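Side-chain contacts in putative PTS system, cellobiose-specific IIA component (Streptococcus mutans, PDB 3L8R), which probably relays phosphoryl groups from HPr to the next component of a sugar-transporting phosphotransferase system, working as a trimer: residues L32-A37 / Q97-T102; S39-A44 / M104-V109. All coordinates share one frame; numbering follows the deposited sequence.

Contact 1: residues L32-A37 / Q97-T102; sequences LNSGNA and QDHLMT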
loop_
_atom_site.group_PDB
_atom_site.type_symbol
_atom_site.label_atom_id
_atom_site.label_comp_id
_atom_site.label_asym_id
_atom_site.label_seq_id
_atom_site.Cartn_x
_atom_site.Cartn_y
_atom_site.Cartn_z
ATOM N N LEU A 32 -6.081 -14.396 -3.547
ATOM C CA LEU A 32 -5.253 -15.606 -3.684
ATOM C C LEU A 32 -4.031 -15.404 -4.555
ATOM O O LEU A 32 -2.934 -15.807 -4.173
ATOM C CB LEU A 32 -6.029 -16.843 -4.193
ATOM C CG LEU A 32 -6.867 -17.429 -3.044
ATOM C CD1 LEU A 32 -8.113 -18.181 -3.562
ATOM C CD2 LEU A 32 -6.000 -18.292 -2.108
ATOM N N ASN A 33 -4.231 -14.811 -5.735
ATOM C CA ASN A 33 -3.107 -14.610 -6.632
ATOM C C ASN A 33 -2.144 -13.552 -6.157
ATOM O O ASN A 33 -0.933 -13.670 -6.355
ATOM C CB ASN A 33 -3.573 -14.325 -8.049
ATOM C CG ASN A 33 -4.181 -15.555 -8.705
ATOM O OD1 ASN A 33 -3.635 -16.659 -8.602
ATOM N ND2 ASN A 33 -5.307 -15.369 -9.395
ATOM N N SER A 34 -2.637 -12.531 -5.481
ATOM C CA SER A 34 -1.671 -11.555 -5.014
ATOM C C SER A 34 -0.970 -12.059 -3.764
ATOM O O SER A 34 0.235 -11.828 -3.607
ATOM C CB SER A 34 -2.241 -10.123 -4.930
ATOM O OG SER A 34 -2.842 -9.833 -3.658
ATOM N N GLY A 35 -1.688 -12.838 -2.941
ATOM C CA GLY A 35 -1.090 -13.506 -1.759
ATOM C C GLY A 35 0.087 -14.371 -2.209
ATOM O O GLY A 35 1.191 -14.316 -1.661
ATOM N N ASN A 36 -0.130 -15.160 -3.248
ATOM C CA ASN A 36 0.924 -15.982 -3.788
ATOM C C ASN A 36 2.080 -15.129 -4.295
ATOM O O ASN A 36 3.257 -15.428 -4.015
ATOM C CB ASN A 36 0.391 -16.835 -4.917
ATOM C CG ASN A 36 1.364 -17.925 -5.323
ATOM O OD1 ASN A 36 1.439 -18.305 -6.489
ATOM N ND2 ASN A 36 2.099 -18.443 -4.365
ATOM N N ALA A 37 1.756 -14.052 -5.019
ATOM C CA ALA A 37 2.811 -13.205 -5.581
ATOM C C ALA A 37 3.554 -12.583 -4.439
ATOM O O ALA A 37 4.775 -12.456 -4.498
ATOM C CB ALA A 37 2.249 -12.136 -6.543
ATOM N N GLN A 97 -8.194 -5.476 -3.084
ATOM C CA GLN A 97 -7.497 -4.378 -3.699
ATOM C C GLN A 97 -6.300 -3.931 -2.885
ATOM O O GLN A 97 -5.262 -3.577 -3.467
ATOM C CB GLN A 97 -8.434 -3.216 -3.958
ATOM C CG GLN A 97 -9.545 -3.516 -4.988
ATOM C CD GLN A 97 -10.474 -2.327 -5.167
ATOM O OE1 GLN A 97 -11.622 -2.341 -4.686
ATOM N NE2 GLN A 97 -9.971 -1.266 -5.802
ATOM N N ASP A 98 -6.381 -3.970 -1.558
ATOM C CA ASP A 98 -5.228 -3.491 -0.784
ATOM C C ASP A 98 -4.122 -4.545 -0.941
ATOM O O ASP A 98 -2.936 -4.237 -0.920
ATOM C CB ASP A 98 -5.517 -3.362 0.721
ATOM C CG ASP A 98 -6.409 -2.200 1.096
ATOM O OD1 ASP A 98 -6.448 -1.089 0.433
ATOM O OD2 ASP A 98 -7.119 -2.404 2.121
ATOM N N HIS A 99 -4.504 -5.805 -1.055
ATOM C CA HIS A 99 -3.500 -6.837 -1.169
ATOM C C HIS A 99 -2.836 -6.713 -2.529
ATOM O O HIS A 99 -1.600 -6.734 -2.628
ATOM C CB HIS A 99 -4.128 -8.216 -0.981
ATOM C CG HIS A 99 -3.283 -9.142 -0.168
ATOM N ND1 HIS A 99 -2.106 -9.700 -0.655
ATOM C CD2 HIS A 99 -3.416 -9.573 1.115
ATOM C CE1 HIS A 99 -1.550 -10.428 0.304
ATOM N NE2 HIS A 99 -2.330 -10.378 1.379
ATOM N N LEU A 100 -3.630 -6.540 -3.576
ATOM C CA LEU A 100 -3.043 -6.311 -4.893
ATOM C C LEU A 100 -2.099 -5.107 -4.897
ATOM O O LEU A 100 -0.955 -5.237 -5.280
ATOM C CB LEU A 100 -4.130 -6.173 -5.976
ATOM C CG LEU A 100 -3.683 -5.983 -7.431
ATOM C CD1 LEU A 100 -2.602 -6.979 -7.966
ATOM C CD2 LEU A 100 -4.889 -5.904 -8.416
ATOM N N MET A 101 -2.558 -3.944 -4.455
ATOM C CA MET A 101 -1.764 -2.739 -4.648
ATOM C C MET A 101 -0.578 -2.688 -3.680
ATOM O O MET A 101 0.482 -2.195 -4.055
ATOM C CB MET A 101 -2.646 -1.501 -4.533
ATOM C CG MET A 101 -3.828 -1.443 -5.564
ATOM S SD MET A 101 -3.320 -1.039 -7.309
ATOM C CE MET A 101 -2.665 0.643 -7.055
ATOM N N THR A 102 -0.675 -3.234 -2.469
ATOM C CA THR A 102 0.530 -3.239 -1.650
ATOM C C THR A 102 1.522 -4.261 -2.150
ATOM O O THR A 102 2.745 -4.089 -2.051
ATOM C CB THR A 102 0.296 -3.357 -0.129
ATOM O OG1 THR A 102 -0.161 -4.683 0.229
ATOM C CG2 THR A 102 -0.682 -2.302 0.397
#

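Contact 2: residues S39-A44 / M104-V109; sequences SIVHEA and MTLREV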
loop_
_atom_site.group_PDB
_atom_site.type_symbol
_atom_site.label_atom_id
_atom_site.label_comp_id
_atom_site.label_asym_id
_atom_site.label_seq_id
_atom_site.Cartn_x
_atom_site.Cartn_y
_atom_site.Cartn_z
ATOM N N SER A 39 4.157 -13.961 -1.520
ATOM C CA SER A 39 5.096 -14.896 -0.922
ATOM C C SER A 39 6.274 -15.084 -1.853
ATOM O O SER A 39 7.389 -15.326 -1.402
ATOM C CB SER A 39 4.446 -16.233 -0.585
ATOM O OG SER A 39 4.221 -16.999 -1.759
ATOM N N ILE A 40 6.050 -14.942 -3.151
ATOM C CA ILE A 40 7.156 -15.143 -4.053
ATOM C C ILE A 40 8.101 -13.973 -3.954
ATOM O O ILE A 40 9.351 -14.140 -4.034
ATOM C CB ILE A 40 6.741 -15.410 -5.513
ATOM C CG1 ILE A 40 5.939 -16.702 -5.627
ATOM C CG2 ILE A 40 7.978 -15.594 -6.357
ATOM C CD1 ILE A 40 4.957 -16.662 -6.762
ATOM N N VAL A 41 7.530 -12.788 -3.762
ATOM C CA VAL A 41 8.403 -11.637 -3.629
ATOM C C VAL A 41 9.305 -11.832 -2.419
ATOM O O VAL A 41 10.501 -11.506 -2.476
ATOM C CB VAL A 41 7.645 -10.314 -3.520
ATOM C CG1 VAL A 41 8.628 -9.207 -3.149
ATOM C CG2 VAL A 41 6.939 -10.006 -4.819
ATOM N N HIS A 42 8.728 -12.350 -1.327
ATOM C CA HIS A 42 9.504 -12.638 -0.124
ATOM C C HIS A 42 10.579 -13.692 -0.369
ATOM O O HIS A 42 11.691 -13.544 0.074
ATOM C CB HIS A 42 8.622 -13.033 1.047
ATOM C CG HIS A 42 8.060 -11.862 1.770
ATOM N ND1 HIS A 42 8.836 -11.053 2.574
ATOM C CD2 HIS A 42 6.809 -11.341 1.789
ATOM C CE1 HIS A 42 8.081 -10.085 3.072
ATOM N NE2 HIS A 42 6.846 -10.238 2.611
ATOM N N GLU A 43 10.265 -14.712 -1.143
ATOM C CA GLU A 43 11.310 -15.600 -1.684
ATOM C C GLU A 43 12.428 -14.772 -2.316
ATOM O O GLU A 43 13.585 -14.890 -1.899
ATOM C CB GLU A 43 10.737 -16.625 -2.667
ATOM C CG GLU A 43 9.701 -17.555 -2.066
ATOM C CD GLU A 43 9.490 -18.798 -2.909
ATOM O OE1 GLU A 43 8.547 -18.875 -3.711
ATOM O OE2 GLU A 43 10.304 -19.727 -2.761
ATOM N N ALA A 44 12.096 -13.866 -3.233
ATOM C CA ALA A 44 13.155 -13.038 -3.800
ATOM C C ALA A 44 13.928 -12.308 -2.699
ATOM O O ALA A 44 15.155 -12.196 -2.795
ATOM C CB ALA A 44 12.639 -12.080 -4.838
ATOM N N MET A 104 1.950 -5.156 -5.337
ATOM C CA MET A 104 2.665 -4.436 -6.420
ATOM C C MET A 104 3.752 -3.500 -5.883
ATOM O O MET A 104 4.902 -3.579 -6.284
ATOM C CB MET A 104 1.678 -3.615 -7.227
ATOM C CG MET A 104 2.319 -2.643 -8.256
ATOM S SD MET A 104 0.951 -1.825 -9.149
ATOM C CE MET A 104 0.704 -0.356 -8.121
ATOM N N THR A 105 3.378 -2.611 -4.968
ATOM C CA THR A 105 4.336 -1.726 -4.355
ATOM C C THR A 105 5.498 -2.532 -3.781
ATOM O O THR A 105 6.658 -2.145 -3.944
ATOM C CB THR A 105 3.709 -0.893 -3.218
ATOM O OG1 THR A 105 2.473 -0.289 -3.642
ATOM C CG2 THR A 105 4.668 0.182 -2.770
ATOM N N LEU A 106 5.204 -3.663 -3.126
ATOM C CA LEU A 106 6.273 -4.428 -2.526
ATOM C C LEU A 106 7.192 -5.025 -3.602
ATOM O O LEU A 106 8.390 -5.038 -3.400
ATOM C CB LEU A 106 5.747 -5.510 -1.597
ATOM C CG LEU A 106 6.817 -6.280 -0.833
ATOM C CD1 LEU A 106 7.428 -5.426 0.291
ATOM C CD2 LEU A 106 6.326 -7.599 -0.300
ATOM N N ARG A 107 6.654 -5.554 -4.711
ATOM C CA ARG A 107 7.542 -6.015 -5.819
ATOM C C ARG A 107 8.427 -4.874 -6.291
ATOM O O ARG A 107 9.598 -5.064 -6.482
ATOM C CB ARG A 107 6.775 -6.559 -7.032
ATOM C CG ARG A 107 7.332 -5.960 -8.330
ATOM C CD ARG A 107 6.383 -5.893 -9.591
ATOM N NE ARG A 107 5.377 -4.816 -9.680
ATOM C CZ ARG A 107 5.447 -3.743 -10.502
ATOM N NH1 ARG A 107 6.515 -3.504 -11.289
ATOM N NH2 ARG A 107 4.439 -2.861 -10.531
ATOM N N GLU A 108 7.846 -3.685 -6.469
ATOM C CA GLU A 108 8.567 -2.500 -6.897
ATOM C C GLU A 108 9.734 -2.240 -5.978
ATOM O O GLU A 108 10.857 -2.051 -6.445
ATOM C CB GLU A 108 7.658 -1.290 -6.929
ATOM C CG GLU A 108 6.760 -1.257 -8.154
ATOM C CD GLU A 108 5.795 -0.097 -8.178
ATOM O OE1 GLU A 108 6.140 1.046 -7.817
ATOM O OE2 GLU A 108 4.669 -0.300 -8.604
ATOM N N VAL A 109 9.510 -2.199 -4.673
ATOM C CA VAL A 109 10.679 -2.172 -3.821
ATOM C C VAL A 109 11.133 -3.594 -3.784
ATOM O O VAL A 109 10.364 -4.506 -3.519
ATOM C CB VAL A 109 10.468 -1.474 -2.424
ATOM C CG1 VAL A 109 9.055 -0.941 -2.225
ATOM C CG2 VAL A 109 11.053 -2.256 -1.255
#

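Contact 1: residues L32-A37 / Q97-T102
Ser34 and Gly35 on one helix meet His99 and Leu100 on another, and the contact illustrates how small residues let two helices come close: the local axes approach to 8.8 Å and cross at 33°. Along 97-102, Asp98 turns its back on this partner; it faces its counterparts in both other subunits at the predicted magnesium site.

His99 next points at 32-37. With chi1 at -140°, well off a staggered position, its imidazole swings over so that ND1 lies 3.1 Å from Ser34 OG in a hydrogen bond that either group could donate. A weak bond to Ile30 O also engages this hydroxyl, so the serine links its own helix turn to the histidine. Where Gly35 bares its backbone, ring atom CE1 settles 3.7 Å from Gly35 CA, approaching obliquely.

One residue on, Leu100 offers mainly its backbone: its CA lies 3.9 Å from Ser34 CB, while CD1 stays 4.4 Å from that same CB. At Thr102 the side chain folds back on its own helix: OG1 and N both donate to Asp98 O, from opposite faces of the carbonyl plane, and Arg38 adds a further bond to OG1.

Helix 53-82 completes the local packing, with Leu67, Ala70 and Gln74 against Leu100; across the trimer interface Met101 of the third subunit packs on His99.

Contact 2: residues S39-A44 / M104-V109
Val41 and Leu106 form the apolar heart of a contact between the first and last helices of an up-down-up three-helix bundle, the subunit architecture of lactose/cellobiose-type IIA proteins. The two run in the same direction, their local axes only 14° from parallel and 10.0 Å apart, a spacing that aliphatic side chains fill.

The tight part is a set of aliphatic contacts. Val41 points its fork across the interface and shares out the branches: CG1, anti to the backbone N (chi1 170°), meets Leu106 CD2 at 4.0 Å, whereas CG2 lies 4.1 Å from Arg107 CB. Both Val41 and Leu106 are buried, and Ala63 of helix 53-82 backs the valine.

Toward the edges the character changes. On one flank the CB bond of the partly exposed His42 runs along the interface, and the ring then leans in to Leu106, the two side chains crossing at about a right angle with NE2 4.0 Å from CD2. That nitrogen is held chiefly by Glu108 OE1 of the third subunit, so the leucine methyl supplies an apolar neighbour to a ring whose polar bond belongs to the trimer interface.

Arg107 marks the other flank: only the root of its chain joins the valine, and the remainder bends off at chi3. Its guanidinium lies with one face over Glu108 CG, 3.6 Å above the plane, and Met104 SD at its edge. Glu108 OE2 stands 3.2 Å from Arg107 NH2 but well out of that plane, attracted by charge without an N-H aimed at it.

How the contacts relate
Heptad spacing relates the two contacts: Ser34 opposite Leu100 becomes Val41 opposite Arg107, and His99 opposite Gly35 becomes Leu106 opposite His42, each seven residues later. Their centres lie about 10 Å apart along the same helix pair, and the polar histidine-serine link of contact 1 gives way to the aliphatic packing of contact 2. Arg38 bridges them, bonding Thr102 and packing on Leu106. Contact 1 is nearer the predicted chemistry, the His99 side chain being about 5 Å from that of His95, predicted to carry the phosphoryl group during transfer and unmodified here; in contact 2 the Leu106 side chain is about 12 Å from that of Asp98. Both reach the third subunit.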